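Local coordinates for protein thiamine-phosphate synthase (PDB 1XI3) that probably condenses a thiazole phosphate with a pyrimidine pyrophosphate to form thiamine phosphate, a magnesium-dependent step of thiamine biosynthesis, at residues A[113-125]-A[147-161]. Numbering follows the deposited sequence.
Sequences ASVYSLEEALEAE and RVIGLEGLRKIVESV
The Arg147 guanidinium carries Tyr116 CB over the centre of one face, 3.5 Å from CZ, and meets Glu120 OE1 at its edge, almost in plane. The Tyr116 ring, tilted 23° from the guanidinium, has Arg147 NH2 lying obliquely 3.3 Å from CD2 and Glu120 OE2 at its edge. In a salt bridge, Arg147 NH1 and NH2 both grip Glu120 OE1 end-on, at 2.9 and 3.2 Å; the NH2 bond uses the syn lone pair, while NH1 comes from above the carboxylate plane. OE2 accepts from Tyr116 N, and Asp145 forms a further salt bridge with Arg147 NH2. Without the Glu120 carboxylate, as with an alanine here, Tyr116 N would probably lose this acceptor and Arg147 one of its two anionic partners, leaving the guanidinium freer to turn.

In this TIM barrel, helices 118-127 and 150-160 are neighbours outside the strands, the axes of 118-125 and 150-160 crossing at -28°. Between them Ala121 CB sits 3.8 Å from Ile157 CG2, with Leu132 of strand 131-135 beneath. Leu118, its CG turned away from the backbone N (chi1 -179°), brings CD1 to Ser160 OG, 3.6 Å away, and lays CD2 against Lys156. At the far end, a water donates to Glu125 OE1 and Ser160 O, while Glu125 OE2 accepts from Lys162 N.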
loop_
_atom_site.group_PDB
_atom_site.type_symbol
_atom_site.label_atom_id
_atom_site.label_comp_id
_atom_site.label_asym_id
_atom_site.label_seq_id
_atom_site.Cartn_x
_atom_site.Cartn_y
_atom_site.Cartn_z
ATOM N N ALA A 113 3.332 -15.798 5.955
ATOM C CA ALA A 113 3.534 -16.087 4.541
ATOM C C ALA A 113 2.463 -17.021 3.996
ATOM O O ALA A 113 2.257 -18.118 4.546
ATOM C CB ALA A 113 4.920 -16.691 4.355
ATOM N N SER A 114 1.825 -16.630 2.885
ATOM C CA SER A 114 0.830 -17.449 2.204
ATOM C C SER A 114 1.587 -18.385 1.270
ATOM O O SER A 114 2.323 -17.910 0.391
ATOM C CB SER A 114 -0.159 -16.607 1.400
ATOM O OG SER A 114 -0.980 -15.789 2.230
ATOM N N VAL A 115 1.452 -19.677 1.492
ATOM C CA VAL A 115 2.264 -20.687 0.766
ATOM C C VAL A 115 1.342 -21.757 0.215
ATOM O O VAL A 115 0.370 -22.147 0.851
ATOM C CB VAL A 115 3.354 -21.293 1.633
ATOM C CG1 VAL A 115 4.311 -20.184 2.134
ATOM C CG2 VAL A 115 2.778 -22.109 2.778
ATOM N N TYR A 116 1.679 -22.256 -0.977
ATOM C CA TYR A 116 0.796 -23.156 -1.727
ATOM C C TYR A 116 1.526 -24.440 -2.199
ATOM O O TYR A 116 1.017 -25.194 -3.107
ATOM C CB TYR A 116 0.238 -22.419 -2.928
ATOM C CG TYR A 116 -0.543 -21.148 -2.589
ATOM C CD1 TYR A 116 -1.928 -21.188 -2.421
ATOM C CD2 TYR A 116 0.112 -19.929 -2.416
ATOM C CE1 TYR A 116 -2.639 -20.063 -2.106
ATOM C CE2 TYR A 116 -0.608 -18.774 -2.100
ATOM C CZ TYR A 116 -1.984 -18.863 -1.940
ATOM O OH TYR A 116 -2.751 -17.744 -1.628
ATOM N N SER A 117 2.660 -24.708 -1.553
ATOM C CA SER A 117 3.515 -25.889 -1.845
ATOM C C SER A 117 4.526 -26.052 -0.768
ATOM O O SER A 117 4.869 -25.084 -0.058
ATOM C CB SER A 117 4.236 -25.709 -3.195
ATOM O OG SER A 117 5.245 -24.713 -3.136
ATOM N N LEU A 118 5.093 -27.250 -0.677
ATOM C CA LEU A 118 6.206 -27.501 0.211
ATOM C C LEU A 118 7.409 -26.576 -0.040
ATOM O O LEU A 118 7.980 -26.022 0.905
ATOM C CB LEU A 118 6.634 -28.977 0.090
ATOM C CG LEU A 118 7.777 -29.415 0.964
ATOM C CD1 LEU A 118 7.483 -29.157 2.450
ATOM C CD2 LEU A 118 8.070 -30.897 0.704
ATOM N N GLU A 119 7.807 -26.414 -1.313
ATOM C CA GLU A 119 8.916 -25.532 -1.650
ATOM C C GLU A 119 8.669 -24.109 -1.137
ATOM O O GLU A 119 9.573 -23.479 -0.584
ATOM C CB GLU A 119 9.155 -25.506 -3.171
ATOM C CG GLU A 119 10.274 -24.524 -3.608
ATOM C CD GLU A 119 11.559 -24.636 -2.775
ATOM O OE1 GLU A 119 11.880 -25.758 -2.275
ATOM O OE2 GLU A 119 12.254 -23.592 -2.630
ATOM N N GLU A 120 7.445 -23.615 -1.366
ATOM C CA GLU A 120 7.072 -22.272 -0.916
ATOM C C GLU A 120 7.145 -22.179 0.607
ATOM O O GLU A 120 7.662 -21.198 1.146
ATOM C CB GLU A 120 5.700 -21.871 -1.442
ATOM C CG GLU A 120 5.704 -21.510 -2.950
ATOM C CD GLU A 120 4.414 -20.935 -3.479
ATOM O OE1 GLU A 120 4.352 -20.674 -4.720
ATOM O OE2 GLU A 120 3.444 -20.724 -2.725
ATOM N N ALA A 121 6.662 -23.213 1.283
ATOM C CA ALA A 121 6.742 -23.292 2.767
ATOM C C ALA A 121 8.172 -23.199 3.297
ATOM O O ALA A 121 8.499 -22.395 4.167
ATOM C CB ALA A 121 6.053 -24.576 3.263
ATOM N N LEU A 122 9.067 -23.990 2.726
ATOM C CA LEU A 122 10.440 -24.001 3.184
ATOM C C LEU A 122 11.158 -22.686 2.893
ATOM O O LEU A 122 11.946 -22.189 3.725
ATOM C CB LEU A 122 11.161 -25.187 2.514
ATOM C CG LEU A 122 10.627 -26.557 2.947
ATOM C CD1 LEU A 122 11.157 -27.687 2.029
ATOM C CD2 LEU A 122 10.979 -26.816 4.409
ATOM N N GLU A 123 10.873 -22.113 1.725
ATOM C CA GLU A 123 11.477 -20.856 1.296
ATOM C C GLU A 123 11.006 -19.757 2.191
ATOM O O GLU A 123 11.807 -18.970 2.654
ATOM C CB GLU A 123 11.100 -20.500 -0.125
ATOM C CG GLU A 123 11.682 -19.188 -0.596
ATOM N N ALA A 124 9.705 -19.712 2.457
ATOM C CA ALA A 124 9.198 -18.665 3.375
ATOM C C ALA A 124 9.807 -18.762 4.770
ATOM O O ALA A 124 10.209 -17.765 5.341
ATOM C CB ALA A 124 7.702 -18.698 3.451
ATOM N N GLU A 125 9.899 -19.966 5.312
ATOM C CA GLU A 125 10.556 -20.150 6.585
ATOM C C GLU A 125 12.004 -19.686 6.509
ATOM O O GLU A 125 12.483 -18.970 7.392
ATOM C CB GLU A 125 10.449 -21.605 7.027
ATOM C CG GLU A 125 11.124 -21.911 8.367
ATOM C CD GLU A 125 11.027 -23.395 8.751
ATOM O OE1 GLU A 125 11.255 -24.266 7.889
ATOM O OE2 GLU A 125 10.702 -23.692 9.907
ATOM N N ARG A 147 -4.641 -22.361 -6.101
ATOM C CA ARG A 147 -3.909 -23.604 -5.905
ATOM C C ARG A 147 -4.392 -24.354 -4.654
ATOM O O ARG A 147 -4.618 -23.747 -3.594
ATOM C CB ARG A 147 -2.409 -23.331 -5.872
ATOM C CG ARG A 147 -1.801 -22.963 -7.255
ATOM C CD ARG A 147 -0.330 -22.672 -7.141
ATOM N NE ARG A 147 -0.045 -21.388 -6.474
ATOM C CZ ARG A 147 1.163 -21.046 -6.045
ATOM N NH1 ARG A 147 2.177 -21.885 -6.179
ATOM N NH2 ARG A 147 1.357 -19.878 -5.445
ATOM N N VAL A 148 -4.565 -25.664 -4.798
ATOM C CA VAL A 148 -5.106 -26.533 -3.752
ATOM C C VAL A 148 -4.029 -27.535 -3.347
ATOM O O VAL A 148 -3.406 -28.179 -4.211
ATOM C CB VAL A 148 -6.372 -27.244 -4.246
ATOM C CG1 VAL A 148 -6.815 -28.332 -3.273
ATOM C CG2 VAL A 148 -7.480 -26.250 -4.451
ATOM N N ILE A 149 -3.800 -27.688 -2.039
ATOM C CA ILE A 149 -2.723 -28.567 -1.555
ATOM C C ILE A 149 -3.227 -29.873 -0.916
ATOM O O ILE A 149 -2.472 -30.865 -0.873
ATOM C CB ILE A 149 -1.758 -27.856 -0.577
ATOM C CG1 ILE A 149 -2.484 -27.468 0.718
ATOM C CG2 ILE A 149 -1.089 -26.632 -1.249
ATOM C CD1 ILE A 149 -1.525 -26.862 1.791
ATOM N N GLY A 150 -4.476 -29.888 -0.467
ATOM C CA GLY A 150 -5.057 -31.065 0.177
ATOM C C GLY A 150 -4.520 -31.339 1.591
ATOM O O GLY A 150 -3.522 -30.725 2.055
ATOM N N LEU A 151 -5.195 -32.260 2.285
ATOM C CA LEU A 151 -4.766 -32.694 3.616
ATOM C C LEU A 151 -3.373 -33.286 3.634
ATOM O O LEU A 151 -2.607 -32.985 4.543
ATOM C CB LEU A 151 -5.766 -33.697 4.235
ATOM C CG LEU A 151 -7.159 -33.130 4.544
ATOM C CD1 LEU A 151 -8.198 -34.203 4.777
ATOM C CD2 LEU A 151 -7.112 -32.199 5.765
ATOM N N GLU A 152 -3.023 -34.133 2.648
ATOM C CA GLU A 152 -1.672 -34.687 2.588
ATOM C C GLU A 152 -0.581 -33.639 2.407
ATOM O O GLU A 152 0.486 -33.714 3.007
ATOM C CB GLU A 152 -1.554 -35.717 1.446
ATOM C CG GLU A 152 -2.246 -37.032 1.758
ATOM C CD GLU A 152 -1.869 -38.132 0.783
ATOM O OE1 GLU A 152 -0.908 -37.917 -0.006
ATOM O OE2 GLU A 152 -2.533 -39.200 0.821
ATOM N N GLY A 153 -0.844 -32.652 1.554
ATOM C CA GLY A 153 0.117 -31.591 1.324
ATOM C C GLY A 153 0.242 -30.705 2.540
ATOM O O GLY A 153 1.345 -30.321 2.912
ATOM N N LEU A 154 -0.893 -30.423 3.158
ATOM C CA LEU A 154 -0.868 -29.699 4.450
ATOM C C LEU A 154 -0.025 -30.453 5.492
ATOM O O LEU A 154 0.831 -29.874 6.124
ATOM C CB LEU A 154 -2.288 -29.489 4.936
ATOM C CG LEU A 154 -2.425 -28.735 6.265
ATOM C CD1 LEU A 154 -1.731 -27.325 6.151
ATOM C CD2 LEU A 154 -3.849 -28.624 6.623
ATOM N N ARG A 155 -0.285 -31.758 5.690
ATOM C CA ARG A 155 0.505 -32.551 6.653
ATOM C C ARG A 155 1.988 -32.522 6.363
ATOM O O ARG A 155 2.817 -32.404 7.256
ATOM C CB ARG A 155 -0.019 -34.004 6.683
ATOM C CG ARG A 155 0.718 -34.963 7.557
ATOM C CD ARG A 155 0.712 -34.596 9.029
ATOM N NE ARG A 155 1.690 -35.395 9.779
ATOM C CZ ARG A 155 2.043 -35.161 11.039
ATOM N NH1 ARG A 155 1.494 -34.159 11.738
ATOM N NH2 ARG A 155 2.957 -35.932 11.619
ATOM N N LYS A 156 2.352 -32.608 5.086
ATOM C CA LYS A 156 3.740 -32.597 4.745
ATOM C C LYS A 156 4.400 -31.293 5.126
ATOM O O LYS A 156 5.523 -31.284 5.598
ATOM C CB LYS A 156 3.905 -32.893 3.252
ATOM C CG LYS A 156 5.344 -32.989 2.794
ATOM C CD LYS A 156 6.091 -34.211 3.266
ATOM C CE LYS A 156 7.487 -34.252 2.600
ATOM N NZ LYS A 156 8.431 -35.149 3.301
ATOM N N ILE A 157 3.679 -30.184 4.958
ATOM C CA ILE A 157 4.218 -28.895 5.343
ATOM C C ILE A 157 4.444 -28.896 6.891
ATOM O O ILE A 157 5.487 -28.495 7.363
ATOM C CB ILE A 157 3.333 -27.735 4.839
ATOM C CG1 ILE A 157 3.583 -27.522 3.326
ATOM C CG2 ILE A 157 3.670 -26.429 5.563
ATOM C CD1 ILE A 157 2.455 -26.826 2.596
ATOM N N VAL A 158 3.432 -29.339 7.616
ATOM C CA VAL A 158 3.474 -29.386 9.087
ATOM C C VAL A 158 4.693 -30.187 9.549
ATOM O O VAL A 158 5.429 -29.773 10.451
ATOM C CB VAL A 158 2.191 -29.981 9.665
ATOM C CG1 VAL A 158 2.372 -30.301 11.167
ATOM C CG2 VAL A 158 0.991 -29.041 9.442
ATOM N N GLU A 159 4.939 -31.315 8.880
ATOM C CA GLU A 159 6.088 -32.160 9.225
ATOM C C GLU A 159 7.446 -31.536 8.893
ATOM O O GLU A 159 8.462 -31.898 9.506
ATOM C CB GLU A 159 5.985 -33.489 8.483
ATOM C CG GLU A 159 4.827 -34.345 8.890
ATOM C CD GLU A 159 4.677 -35.591 8.005
ATOM O OE1 GLU A 159 3.700 -36.356 8.219
ATOM O OE2 GLU A 159 5.515 -35.786 7.088
ATOM N N SER A 160 7.470 -30.612 7.928
ATOM C CA SER A 160 8.696 -30.125 7.341
ATOM C C SER A 160 9.194 -28.802 7.860
ATOM O O SER A 160 10.348 -28.444 7.601
ATOM C CB SER A 160 8.536 -30.034 5.820
ATOM O OG SER A 160 8.097 -31.275 5.275
ATOM N N VAL A 161 8.351 -28.053 8.580
ATOM C CA VAL A 161 8.757 -26.742 9.084
ATOM C C VAL A 161 8.626 -26.676 10.596
ATOM O O VAL A 161 7.905 -27.464 11.188
ATOM C CB VAL A 161 7.924 -25.573 8.463
ATOM C CG1 VAL A 161 7.965 -25.639 6.972
ATOM C CG2 VAL A 161 6.484 -25.578 8.978
HETATM O O HOH W 1 12.570 -26.481 8.259
#